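Local coordinates for protein thermosome subunit (Methanococcoides burtonii, PDB 3AQ1) that probably uses ATP binding and hydrolysis to help unfolded proteins fold, as a group II chaperonin subunit of the TCP-1 family, at residues Tyr120-Val132 and Leu338-Gly350. Numbering follows the deposited sequence.
Sequences YKEKLSALTVKAV and LDHALNDALHVVG
T128 of helix 121-132 enters helix 338-350 as a knob into a hole formed by L342, A345, L346 and V349, a single such contact in a steep helix crossing. The local axes approach to 9.2 Å at a signed crossing angle of -50°, and the buried placement is consistent with the intermediate domain of a group II chaperonin. Following T128 outward, T128 CB lies 4.2 Å from A345 CB; there the branches part. CG2, anti to the backbone N because chi1 is -61°, lies against the backbone of the facing helix, 3.6 Å from L346 N. OG1, placed beside its own N, meets A345 CB and L342 CD1, yet its polar need is met within its own helix: T128 OG1 donates to L124 O at 2.9 Å, tilted 29° from the carbonyl plane, and T128 N grips that oxygen from the other face. With a glycine in place of T128, the hole among the four residues would probably be left unfilled and L124 O would lose its second donor. Flanking this knob, L124 CD2 reaches A341 CB at 3.6 Å, and V132 CG2 slides past L346 CD2 at 3.6 Å. Beyond the pair, I153 packs on both L342 and L346, I151 on L346, and L104 on V349. At the start of helix 121-132, where Y120 takes the N-cap position, L338 CD2 sits over one ring face, 3.9 Å from Y120 CG.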
loop_
_atom_site.group_PDB
_atom_site.type_symbol
_atom_site.label_atom_id
_atom_site.label_comp_id
_atom_site.label_asym_id
_atom_site.label_seq_id
_atom_site.Cartn_x
_atom_site.Cartn_y
_atom_site.Cartn_z
ATOM N N TYR A 120 -2.233 -17.338 -12.597
ATOM C CA TYR A 120 -2.185 -17.029 -11.179
ATOM C C TYR A 120 -3.160 -15.919 -10.760
ATOM O O TYR A 120 -3.328 -15.653 -9.576
ATOM C CB TYR A 120 -0.769 -16.587 -10.799
ATOM C CG TYR A 120 0.307 -17.611 -11.041
ATOM C CD1 TYR A 120 0.394 -18.752 -10.247
ATOM C CD2 TYR A 120 1.257 -17.431 -12.045
ATOM C CE1 TYR A 120 1.384 -19.703 -10.456
ATOM C CE2 TYR A 120 2.260 -18.378 -12.265
ATOM C CZ TYR A 120 2.316 -19.514 -11.464
ATOM O OH TYR A 120 3.300 -20.463 -11.661
ATOM N N LYS A 121 -3.793 -15.265 -11.721
ATOM C CA LYS A 121 -4.564 -14.052 -11.433
ATOM C C LYS A 121 -5.730 -14.265 -10.446
ATOM O O LYS A 121 -5.866 -13.538 -9.465
ATOM C CB LYS A 121 -5.019 -13.404 -12.749
ATOM C CG LYS A 121 -5.958 -12.228 -12.607
ATOM C CD LYS A 121 -5.551 -11.131 -13.571
ATOM C CE LYS A 121 -6.692 -10.183 -13.859
ATOM N NZ LYS A 121 -6.199 -8.974 -14.589
ATOM N N GLU A 122 -6.561 -15.269 -10.687
ATOM C CA GLU A 122 -7.671 -15.545 -9.779
ATOM C C GLU A 122 -7.210 -15.838 -8.351
ATOM O O GLU A 122 -7.689 -15.223 -7.402
ATOM C CB GLU A 122 -8.518 -16.712 -10.294
ATOM C CG GLU A 122 -9.179 -16.474 -11.646
ATOM C CD GLU A 122 -8.236 -16.657 -12.838
ATOM O OE1 GLU A 122 -7.170 -17.305 -12.700
ATOM O OE2 GLU A 122 -8.580 -16.155 -13.929
ATOM N N LYS A 123 -6.286 -16.786 -8.209
ATOM C CA LYS A 123 -5.844 -17.256 -6.896
ATOM C C LYS A 123 -5.046 -16.220 -6.111
ATOM O O LYS A 123 -5.195 -16.113 -4.896
ATOM C CB LYS A 123 -5.040 -18.560 -7.005
ATOM C CG LYS A 123 -5.868 -19.812 -7.320
ATOM C CD LYS A 123 -4.962 -20.957 -7.788
ATOM C CE LYS A 123 -5.732 -22.182 -8.293
ATOM N NZ LYS A 123 -4.805 -23.177 -8.922
ATOM N N LEU A 124 -4.195 -15.461 -6.790
ATOM C CA LEU A 124 -3.443 -14.428 -6.092
ATOM C C LEU A 124 -4.361 -13.286 -5.631
ATOM O O LEU A 124 -4.105 -12.634 -4.621
ATOM C CB LEU A 124 -2.306 -13.894 -6.953
ATOM C CG LEU A 124 -1.259 -13.145 -6.139
ATOM C CD1 LEU A 124 -0.596 -14.086 -5.122
ATOM C CD2 LEU A 124 -0.237 -12.521 -7.045
ATOM N N SER A 125 -5.439 -13.061 -6.365
ATOM C CA SER A 125 -6.404 -12.036 -5.995
ATOM C C SER A 125 -7.136 -12.414 -4.709
ATOM O O SER A 125 -7.298 -11.602 -3.799
ATOM C CB SER A 125 -7.407 -11.822 -7.131
ATOM O OG SER A 125 -6.760 -11.277 -8.259
ATOM N N ALA A 126 -7.580 -13.662 -4.661
ATOM C CA ALA A 126 -8.212 -14.222 -3.484
ATOM C C ALA A 126 -7.302 -14.100 -2.269
ATOM O O ALA A 126 -7.735 -13.734 -1.182
ATOM C CB ALA A 126 -8.562 -15.671 -3.732
ATOM N N LEU A 127 -6.036 -14.420 -2.466
ATOM C CA LEU A 127 -5.078 -14.403 -1.382
ATOM C C LEU A 127 -4.885 -12.968 -0.900
ATOM O O LEU A 127 -4.899 -12.715 0.303
ATOM C CB LEU A 127 -3.757 -15.028 -1.844
ATOM C CG LEU A 127 -2.642 -15.159 -0.825
ATOM C CD1 LEU A 127 -3.213 -15.763 0.433
ATOM C CD2 LEU A 127 -1.532 -16.017 -1.392
ATOM N N THR A 128 -4.717 -12.035 -1.837
ATOM C CA THR A 128 -4.608 -10.623 -1.490
ATOM C C THR A 128 -5.764 -10.138 -0.616
ATOM O O THR A 128 -5.556 -9.481 0.403
ATOM C CB THR A 128 -4.616 -9.733 -2.722
ATOM O OG1 THR A 128 -3.502 -10.054 -3.556
ATOM C CG2 THR A 128 -4.510 -8.296 -2.288
ATOM N N VAL A 129 -6.984 -10.457 -1.034
ATOM C CA VAL A 129 -8.185 -9.956 -0.384
ATOM C C VAL A 129 -8.362 -10.544 1.028
ATOM O O VAL A 129 -8.759 -9.852 1.967
ATOM C CB VAL A 129 -9.430 -10.180 -1.289
ATOM C CG1 VAL A 129 -10.728 -9.943 -0.535
ATOM C CG2 VAL A 129 -9.367 -9.269 -2.500
ATOM N N LYS A 130 -8.027 -11.817 1.171
ATOM C CA LYS A 130 -8.133 -12.509 2.443
ATOM C C LYS A 130 -7.104 -12.004 3.465
ATOM O O LYS A 130 -7.370 -11.982 4.663
ATOM C CB LYS A 130 -7.968 -13.999 2.199
ATOM C CG LYS A 130 -7.968 -14.857 3.427
ATOM C CD LYS A 130 -7.995 -16.320 3.023
ATOM C CE LYS A 130 -7.899 -17.249 4.221
ATOM N NZ LYS A 130 -7.782 -18.672 3.771
ATOM N N ALA A 131 -5.931 -11.609 2.980
ATOM C CA ALA A 131 -4.873 -11.064 3.819
ATOM C C ALA A 131 -5.236 -9.651 4.254
ATOM O O ALA A 131 -5.234 -9.338 5.447
ATOM C CB ALA A 131 -3.552 -11.057 3.058
ATOM N N VAL A 132 -5.553 -8.802 3.280
ATOM C CA VAL A 132 -5.926 -7.426 3.562
ATOM C C VAL A 132 -7.122 -7.371 4.489
ATOM O O VAL A 132 -7.061 -6.732 5.529
ATOM C CB VAL A 132 -6.224 -6.635 2.283
ATOM C CG1 VAL A 132 -7.041 -5.400 2.602
ATOM C CG2 VAL A 132 -4.927 -6.235 1.621
ATOM N N LEU A 338 5.395 -13.747 -7.880
ATOM C CA LEU A 338 4.198 -13.697 -7.053
ATOM C C LEU A 338 4.383 -12.686 -5.915
ATOM O O LEU A 338 3.519 -11.840 -5.694
ATOM C CB LEU A 338 3.846 -15.082 -6.509
ATOM C CG LEU A 338 3.365 -16.056 -7.586
ATOM C CD1 LEU A 338 3.020 -17.428 -7.001
ATOM C CD2 LEU A 338 2.183 -15.468 -8.347
ATOM N N ASP A 339 5.518 -12.750 -5.220
ATOM C CA ASP A 339 5.782 -11.780 -4.171
ATOM C C ASP A 339 5.660 -10.343 -4.669
ATOM O O ASP A 339 4.962 -9.538 -4.052
ATOM C CB ASP A 339 7.138 -12.002 -3.504
ATOM C CG ASP A 339 7.487 -10.897 -2.520
ATOM O OD1 ASP A 339 7.229 -11.069 -1.315
ATOM O OD2 ASP A 339 8.006 -9.842 -2.950
ATOM N N HIS A 340 6.325 -10.006 -5.770
ATOM C CA HIS A 340 6.222 -8.642 -6.305
ATOM C C HIS A 340 4.761 -8.328 -6.611
ATOM O O HIS A 340 4.227 -7.293 -6.196
ATOM C CB HIS A 340 7.110 -8.437 -7.535
ATOM C CG HIS A 340 8.579 -8.399 -7.224
ATOM N ND1 HIS A 340 9.283 -9.509 -6.802
ATOM C CD2 HIS A 340 9.478 -7.386 -7.281
ATOM C CE1 HIS A 340 10.548 -9.181 -6.609
ATOM N NE2 HIS A 340 10.693 -7.899 -6.894
ATOM N N ALA A 341 4.098 -9.250 -7.296
ATOM C CA ALA A 341 2.707 -9.039 -7.639
ATOM C C ALA A 341 1.846 -8.787 -6.381
ATOM O O ALA A 341 1.222 -7.726 -6.250
ATOM C CB ALA A 341 2.186 -10.201 -8.458
ATOM N N LEU A 342 1.837 -9.751 -5.459
ATOM C CA LEU A 342 1.121 -9.626 -4.182
ATOM C C LEU A 342 1.378 -8.295 -3.472
ATOM O O LEU A 342 0.440 -7.645 -3.013
ATOM C CB LEU A 342 1.479 -10.796 -3.251
ATOM C CG LEU A 342 0.822 -10.962 -1.883
ATOM C CD1 LEU A 342 -0.687 -11.091 -1.975
ATOM C CD2 LEU A 342 1.405 -12.190 -1.274
ATOM N N ASN A 343 2.643 -7.889 -3.379
ATOM C CA ASN A 343 2.952 -6.609 -2.756
ATOM C C ASN A 343 2.155 -5.478 -3.391
ATOM O O ASN A 343 1.579 -4.668 -2.695
ATOM C CB ASN A 343 4.455 -6.310 -2.777
ATOM C CG ASN A 343 5.081 -6.406 -1.402
ATOM O OD1 ASN A 343 4.606 -5.781 -0.450
ATOM N ND2 ASN A 343 6.152 -7.193 -1.286
ATOM N N ASP A 344 2.095 -5.433 -4.717
ATOM C CA ASP A 344 1.320 -4.387 -5.364
ATOM C C ASP A 344 -0.164 -4.508 -5.066
ATOM O O ASP A 344 -0.804 -3.529 -4.684
ATOM C CB ASP A 344 1.553 -4.379 -6.869
ATOM C CG ASP A 344 2.915 -3.872 -7.234
ATOM O OD1 ASP A 344 3.495 -3.110 -6.435
ATOM O OD2 ASP A 344 3.409 -4.245 -8.319
ATOM N N ALA A 345 -0.710 -5.709 -5.237
ATOM C CA ALA A 345 -2.139 -5.909 -5.024
ATOM C C ALA A 345 -2.558 -5.580 -3.593
ATOM O O ALA A 345 -3.592 -4.953 -3.382
ATOM C CB ALA A 345 -2.548 -7.313 -5.394
ATOM N N LEU A 346 -1.759 -6.009 -2.617
ATOM C CA LEU A 346 -2.043 -5.719 -1.216
ATOM C C LEU A 346 -2.228 -4.214 -1.025
ATOM O O LEU A 346 -3.233 -3.775 -0.477
ATOM C CB LEU A 346 -0.935 -6.258 -0.292
ATOM C CG LEU A 346 -0.902 -7.772 -0.047
ATOM C CD1 LEU A 346 0.438 -8.234 0.484
ATOM C CD2 LEU A 346 -2.019 -8.226 0.852
ATOM N N HIS A 347 -1.269 -3.433 -1.511
ATOM C CA HIS A 347 -1.310 -1.971 -1.422
ATOM C C HIS A 347 -2.524 -1.335 -2.085
ATOM O O HIS A 347 -3.217 -0.537 -1.456
ATOM C CB HIS A 347 -0.021 -1.359 -1.974
ATOM C CG HIS A 347 1.140 -1.469 -1.032
ATOM N ND1 HIS A 347 1.498 -0.455 -0.169
ATOM C CD2 HIS A 347 2.010 -2.483 -0.799
ATOM C CE1 HIS A 347 2.547 -0.834 0.540
ATOM N NE2 HIS A 347 2.876 -2.062 0.179
ATOM N N VAL A 348 -2.781 -1.684 -3.345
ATOM C CA VAL A 348 -3.931 -1.138 -4.061
ATOM C C VAL A 348 -5.223 -1.413 -3.296
ATOM O O VAL A 348 -6.032 -0.516 -3.071
ATOM C CB VAL A 348 -4.061 -1.692 -5.504
ATOM C CG1 VAL A 348 -5.176 -0.977 -6.224
ATOM C CG2 VAL A 348 -2.767 -1.506 -6.262
ATOM N N VAL A 349 -5.422 -2.654 -2.895
ATOM C CA VAL A 349 -6.604 -2.989 -2.112
ATOM C C VAL A 349 -6.662 -2.238 -0.763
ATOM O O VAL A 349 -7.715 -1.726 -0.367
ATOM C CB VAL A 349 -6.705 -4.494 -1.915
ATOM C CG1 VAL A 349 -7.952 -4.843 -1.101
ATOM C CG2 VAL A 349 -6.734 -5.166 -3.272
ATOM N N GLY A 350 -5.528 -2.167 -0.071
ATOM C CA GLY A 350 -5.441 -1.390 1.151
ATOM C C GLY A 350 -5.886 0.044 0.937
ATOM O O GLY A 350 -6.762 0.553 1.630
#